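Local coordinates for protein 2-C-methyl-D-erythritol 4-phosphate cytidylyltransferase (PDB 2PX7) that probably catalyses the formation of 4-diphosphocytidyl-2-C-methyl-D-erythritol from CTP and 2-C-methyl-D-erythritol 4-phosphate in isoprenoid biosynthesis, at residues Val28-Ala33 against Ala66-Ala71; Pro107-His112 against Phe173-Leu178. All blocks are in the same frame, centred on the assembly; numbering follows the deposited sequence.

Overall arrangement
Both contacts belong to one seven-stranded mixed sheet, and their centres lie about 12 Å apart. Interaction 1 pairs strands 27-31 and 67-72 in parallel. Interaction 2 pairs strand 108-111 with the end of the antiparallel strand 165-174, just before helix 175-188. They meet in the middle of the sheet, where 27-31 and 108-111 are neighbours: Leu-29 N lies 2.7 Å from Leu-110 O in a probable hydrogen bond. Along the chain they come in series, the first closing before the second opens. Helix 93-103 packs against side chains of both. Together they join four strands, and Ala-32, just after strand 27-31, comes about 6 Å (side chain to side chain) from Lys-44, a predicted transition-state stabiliser.

Interaction 1 of 2, residues Val28-Ala33 against Ala66-Ala71; sequences VLIPAA and AEVLVA
Ile-30 is held to its neighbour strand by both polar atoms of its backbone, N and O pointing to the same strand: its N donates to Leu-69 O at 2.8 Å, and its O accepts from Ala-71 N. With the bonds from Val-28 N to Glu-67 O and from Leu-69 N to Val-28 O, this is the regular ladder of two parallel strands, whose short axes diverge by only 13°.

The Ile-30 side chain can be followed outward. CB lies 4.1 Å from Val-70 CG2, its partner in register. Because CG1 is anti to the carbonyl carbon (chi1 -49°), it leans back along the strand and comes 4.1 Å from Val-68 CG1, crossing that side chain at a slant. The tip, CD1, reaches instead to His-112, just past the end of strand 108-111, 3.8 Å from its CB. Helix 54-61 packs on this face, with Thr-58 on Ile-30, Leu-59 on Val-68 and Leu-55 on Val-70; strand, helix and strand form a beta-alpha-beta unit.

On the other face Leu-29 and Leu-69 lie side by side, pointing the same way, and Leu-29 CD2 lies 3.6 Å from Leu-69 CD1. At the start of the pair the Glu-67 carboxylate is held by residues just outside the two segments: OE1 accepts from Ser-27 OG and Ser-105 N.

Ile-30 O also accepts from Ala-32 N at 2.8 Å, and this donor and Ala-71 N come from opposite faces of the carbonyl plane. That second bond closes an inverse gamma turn centred on Pro-31. The doubly bonded carbonyl thus ties the turn at Pro-31 to strand 67-72, and the side chain of Ala-32 is about 6 Å from that of Lys-44, a predicted transition-state stabiliser, which is consistent with the turn lying near the active site.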
loop_
_atom_site.group_PDB
_atom_site.type_symbol
_atom_site.label_atom_id
_atom_site.label_comp_id
_atom_site.label_asym_id
_atom_site.label_seq_id
_atom_site.Cartn_x
_atom_site.Cartn_y
_atom_site.Cartn_z
ATOM N N VAL A 28 -4.634 -24.486 -8.447
ATOM C CA VAL A 28 -4.546 -23.013 -8.524
ATOM C C VAL A 28 -5.556 -22.390 -9.503
ATOM O O VAL A 28 -5.585 -22.750 -10.683
ATOM C CB VAL A 28 -3.095 -22.541 -8.897
ATOM C CG1 VAL A 28 -3.041 -21.051 -9.067
ATOM C CG2 VAL A 28 -2.066 -22.996 -7.850
ATOM N N LEU A 29 -6.377 -21.453 -9.017
ATOM C CA LEU A 29 -7.381 -20.797 -9.873
ATOM C C LEU A 29 -7.007 -19.356 -10.125
ATOM O O LEU A 29 -6.825 -18.596 -9.178
ATOM C CB LEU A 29 -8.796 -20.884 -9.269
ATOM C CG LEU A 29 -9.191 -22.205 -8.590
ATOM C CD1 LEU A 29 -10.640 -22.138 -8.065
ATOM C CD2 LEU A 29 -9.028 -23.368 -9.567
ATOM N N ILE A 30 -6.895 -18.998 -11.405
ATOM C CA ILE A 30 -6.546 -17.650 -11.844
ATOM C C ILE A 30 -7.709 -16.983 -12.618
ATOM O O ILE A 30 -7.779 -17.089 -13.850
ATOM C CB ILE A 30 -5.238 -17.654 -12.726
ATOM C CG1 ILE A 30 -4.083 -18.460 -12.080
ATOM C CG2 ILE A 30 -4.846 -16.236 -13.191
ATOM C CD1 ILE A 30 -3.551 -17.980 -10.673
ATOM N N PRO A 31 -8.614 -16.276 -11.903
ATOM C CA PRO A 31 -9.749 -15.609 -12.572
ATOM C C PRO A 31 -9.343 -14.335 -13.302
ATOM O O PRO A 31 -9.692 -13.254 -12.861
ATOM C CB PRO A 31 -10.694 -15.274 -11.406
ATOM C CG PRO A 31 -9.743 -15.068 -10.205
ATOM C CD PRO A 31 -8.624 -16.063 -10.434
ATOM N N ALA A 32 -8.624 -14.463 -14.411
ATOM C CA ALA A 32 -8.101 -13.310 -15.161
ATOM C C ALA A 32 -8.977 -12.874 -16.349
ATOM O O ALA A 32 -8.499 -12.798 -17.490
ATOM C CB ALA A 32 -6.691 -13.618 -15.650
ATOM N N ALA A 33 -10.245 -12.570 -16.114
ATOM C CA ALA A 33 -11.094 -12.213 -17.255
ATOM C C ALA A 33 -11.378 -10.699 -17.444
ATOM O O ALA A 33 -12.176 -10.297 -18.316
ATOM C CB ALA A 33 -12.357 -13.063 -17.280
ATOM N N ALA A 66 0.218 -28.628 -8.834
ATOM C CA ALA A 66 -0.206 -29.796 -9.607
ATOM C C ALA A 66 -1.160 -29.432 -10.764
ATOM O O ALA A 66 -1.150 -30.081 -11.804
ATOM C CB ALA A 66 -0.817 -30.867 -8.690
ATOM N N GLU A 67 -1.955 -28.374 -10.581
ATOM C CA GLU A 67 -2.965 -27.953 -11.566
ATOM C C GLU A 67 -3.171 -26.431 -11.514
ATOM O O GLU A 67 -3.424 -25.865 -10.441
ATOM C CB GLU A 67 -4.282 -28.688 -11.282
ATOM C CG GLU A 67 -5.458 -28.309 -12.176
ATOM C CD GLU A 67 -6.738 -29.057 -11.802
ATOM O OE1 GLU A 67 -7.289 -28.825 -10.701
ATOM O OE2 GLU A 67 -7.205 -29.871 -12.630
ATOM N N VAL A 68 -3.016 -25.772 -12.658
ATOM C CA VAL A 68 -3.302 -24.346 -12.794
ATOM C C VAL A 68 -4.456 -24.177 -13.797
ATOM O O VAL A 68 -4.399 -24.678 -14.930
ATOM C CB VAL A 68 -2.069 -23.521 -13.238
ATOM C CG1 VAL A 68 -2.392 -22.019 -13.259
ATOM C CG2 VAL A 68 -0.840 -23.800 -12.338
ATOM N N LEU A 69 -5.505 -23.486 -13.356
ATOM C CA LEU A 69 -6.686 -23.228 -14.183
ATOM C C LEU A 69 -6.854 -21.729 -14.325
ATOM O O LEU A 69 -6.858 -20.998 -13.329
ATOM C CB LEU A 69 -7.924 -23.848 -13.535
ATOM C CG LEU A 69 -7.925 -25.372 -13.354
ATOM C CD1 LEU A 69 -8.906 -25.790 -12.287
ATOM C CD2 LEU A 69 -8.270 -26.088 -14.670
ATOM N N VAL A 70 -6.975 -21.277 -15.567
ATOM C CA VAL A 70 -6.989 -19.856 -15.896
ATOM C C VAL A 70 -8.265 -19.496 -16.648
ATOM O O VAL A 70 -8.663 -20.200 -17.584
ATOM C CB VAL A 70 -5.764 -19.463 -16.768
ATOM C CG1 VAL A 70 -5.782 -17.955 -17.111
ATOM C CG2 VAL A 70 -4.455 -19.846 -16.070
ATOM N N ALA A 71 -8.887 -18.393 -16.238
ATOM C CA ALA A 71 -10.052 -17.851 -16.916
ATOM C C ALA A 71 -9.635 -16.665 -17.762
ATOM O O ALA A 71 -8.930 -15.773 -17.274
ATOM C CB ALA A 71 -11.104 -17.431 -15.913
#

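Interaction 2 of 2, residues Pro107-His112 against Phe173-Leu178; sequences PLVLVH and FFTALL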
loop_
_atom_site.group_PDB
_atom_site.type_symbol
_atom_site.label_atom_id
_atom_site.label_comp_id
_atom_site.label_asym_id
_atom_site.label_seq_id
_atom_site.Cartn_x
_atom_site.Cartn_y
_atom_site.Cartn_z
ATOM N N PRO A 107 -8.368 -31.293 -3.647
ATOM C CA PRO A 107 -9.157 -30.858 -2.484
ATOM C C PRO A 107 -8.709 -29.561 -1.807
ATOM O O PRO A 107 -9.318 -29.139 -0.808
ATOM C CB PRO A 107 -9.018 -32.030 -1.511
ATOM C CG PRO A 107 -7.690 -32.622 -1.829
ATOM C CD PRO A 107 -7.540 -32.477 -3.330
ATOM N N LEU A 108 -7.656 -28.946 -2.350
ATOM C CA LEU A 108 -7.165 -27.663 -1.858
ATOM C C LEU A 108 -7.013 -26.695 -3.025
ATOM O O LEU A 108 -6.546 -27.084 -4.092
ATOM C CB LEU A 108 -5.832 -27.860 -1.124
ATOM C CG LEU A 108 -5.544 -26.821 -0.045
ATOM C CD1 LEU A 108 -6.232 -27.162 1.248
ATOM C CD2 LEU A 108 -4.050 -26.718 0.175
ATOM N N VAL A 109 -7.441 -25.444 -2.838
ATOM C CA VAL A 109 -7.338 -24.443 -3.905
ATOM C C VAL A 109 -6.616 -23.189 -3.460
ATOM O O VAL A 109 -6.765 -22.762 -2.334
ATOM C CB VAL A 109 -8.717 -23.994 -4.507
ATOM C CG1 VAL A 109 -9.219 -24.991 -5.470
ATOM C CG2 VAL A 109 -9.775 -23.683 -3.402
ATOM N N LEU A 110 -5.867 -22.593 -4.384
ATOM C CA LEU A 110 -5.366 -21.231 -4.222
ATOM C C LEU A 110 -5.993 -20.374 -5.305
ATOM O O LEU A 110 -6.029 -20.764 -6.476
ATOM C CB LEU A 110 -3.844 -21.183 -4.315
ATOM C CG LEU A 110 -3.046 -21.884 -3.201
ATOM C CD1 LEU A 110 -1.580 -21.997 -3.593
ATOM C CD2 LEU A 110 -3.174 -21.158 -1.834
ATOM N N VAL A 111 -6.537 -19.231 -4.909
ATOM C CA VAL A 111 -7.147 -18.320 -5.861
ATOM C C VAL A 111 -6.317 -17.031 -5.890
ATOM O O VAL A 111 -6.087 -16.413 -4.845
ATOM C CB VAL A 111 -8.601 -17.976 -5.474
ATOM C CG1 VAL A 111 -9.302 -17.252 -6.636
ATOM C CG2 VAL A 111 -9.364 -19.244 -5.056
ATOM N N HIS A 112 -5.878 -16.635 -7.079
ATOM C CA HIS A 112 -4.931 -15.543 -7.192
ATOM C C HIS A 112 -5.294 -14.517 -8.259
ATOM O O HIS A 112 -5.710 -14.875 -9.348
ATOM C CB HIS A 112 -3.510 -16.083 -7.420
ATOM C CG HIS A 112 -2.463 -15.014 -7.425
ATOM N ND1 HIS A 112 -2.143 -14.282 -6.301
ATOM C CD2 HIS A 112 -1.683 -14.533 -8.423
ATOM C CE1 HIS A 112 -1.200 -13.407 -6.603
ATOM N NE2 HIS A 112 -0.906 -13.536 -7.886
ATOM N N PHE A 173 -8.092 -22.318 0.299
ATOM C CA PHE A 173 -9.305 -22.909 0.874
ATOM C C PHE A 173 -9.306 -24.402 0.629
ATOM O O PHE A 173 -8.707 -24.859 -0.355
ATOM C CB PHE A 173 -10.571 -22.297 0.227
ATOM C CG PHE A 173 -10.645 -20.789 0.327
ATOM C CD1 PHE A 173 -11.122 -20.178 1.480
ATOM C CD2 PHE A 173 -10.251 -19.995 -0.732
ATOM C CE1 PHE A 173 -11.175 -18.771 1.591
ATOM C CE2 PHE A 173 -10.296 -18.599 -0.647
ATOM C CZ PHE A 173 -10.751 -17.986 0.533
ATOM N N PHE A 174 -9.978 -25.157 1.500
ATOM C CA PHE A 174 -10.470 -26.480 1.084
ATOM C C PHE A 174 -11.401 -26.242 -0.114
ATOM O O PHE A 174 -12.293 -25.395 -0.060
ATOM C CB PHE A 174 -11.242 -27.191 2.209
ATOM C CG PHE A 174 -10.419 -27.464 3.459
ATOM C CD1 PHE A 174 -9.033 -27.685 3.383
ATOM C CD2 PHE A 174 -11.034 -27.543 4.706
ATOM C CE1 PHE A 174 -8.290 -27.957 4.534
ATOM C CE2 PHE A 174 -10.288 -27.796 5.874
ATOM C CZ PHE A 174 -8.926 -28.013 5.778
ATOM N N THR A 175 -11.184 -26.976 -1.201
ATOM C CA THR A 175 -12.006 -26.851 -2.428
ATOM C C THR A 175 -13.500 -27.038 -2.139
ATOM O O THR A 175 -14.333 -26.263 -2.615
ATOM C CB THR A 175 -11.537 -27.869 -3.479
ATOM O OG1 THR A 175 -10.110 -27.778 -3.590
ATOM C CG2 THR A 175 -12.177 -27.601 -4.844
ATOM N N ALA A 176 -13.818 -28.042 -1.337
ATOM C CA ALA A 176 -15.200 -28.337 -0.933
ATOM C C ALA A 176 -15.857 -27.173 -0.175
ATOM O O ALA A 176 -17.060 -26.929 -0.290
ATOM C CB ALA A 176 -15.222 -29.575 -0.067
ATOM N N LEU A 177 -15.062 -26.465 0.620
ATOM C CA LEU A 177 -15.588 -25.344 1.373
ATOM C C LEU A 177 -15.895 -24.176 0.429
ATOM O O LEU A 177 -16.950 -23.560 0.526
ATOM C CB LEU A 177 -14.601 -24.928 2.472
ATOM C CG LEU A 177 -14.933 -23.651 3.242
ATOM C CD1 LEU A 177 -16.243 -23.791 4.076
ATOM C CD2 LEU A 177 -13.754 -23.285 4.120
ATOM N N LEU A 178 -14.968 -23.871 -0.475
ATOM C CA LEU A 178 -15.196 -22.794 -1.435
ATOM C C LEU A 178 -16.399 -23.080 -2.372
ATOM O O LEU A 178 -17.148 -22.172 -2.739
ATOM C CB LEU A 178 -13.906 -22.457 -2.219
ATOM C CG LEU A 178 -13.974 -21.143 -3.024
ATOM C CD1 LEU A 178 -14.280 -19.942 -2.087
ATOM C CD2 LEU A 178 -12.700 -20.893 -3.830
HETATM O O HOH W 1 -11.812 -30.123 -0.311
#
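Pro-107 O is gripped twice: Thr-175 N donates to it at 2.9 Å, from well above the carbonyl plane, and a water donates at 2.7 Å. The same water accepts from Ala-176 N, so one carbonyl serves two N-H groups of the first helical turn, the second through water; Thr-175 OG1 bonds instead to Leu-106 O. Next along, Val-109 and Phe-173 form an antiparallel hydrogen-bonded pair, with Val-109 N to Phe-173 O nearly straight at 174°.

At chi1 -79°, Val-109 puts CG2 between its own N and carbonyl carbon, where it faces Phe-173 CB at 4.0 Å and Leu-178 CD2 at 4.1 Å, while CG1 approaches Thr-175 CG2. If an alanine stood here, both methyls would go, and a gap would probably open between the strand and the helix start. Val-111 CG2 meets Leu-178 CD2 tip to tip, and Leu-178 CD1 sits over one face of the Phe-173 ring, toward its rim. On the other side, Leu-108 CD1 abuts the Phe-174 ring edge in plane at 3.6 Å.

Pairing strand 108-111 with 165-174, the one strand running against the other six, is characteristic of the nucleotide-diphospho-sugar transferase fold, strand order 3-2-1-4-6-5-7.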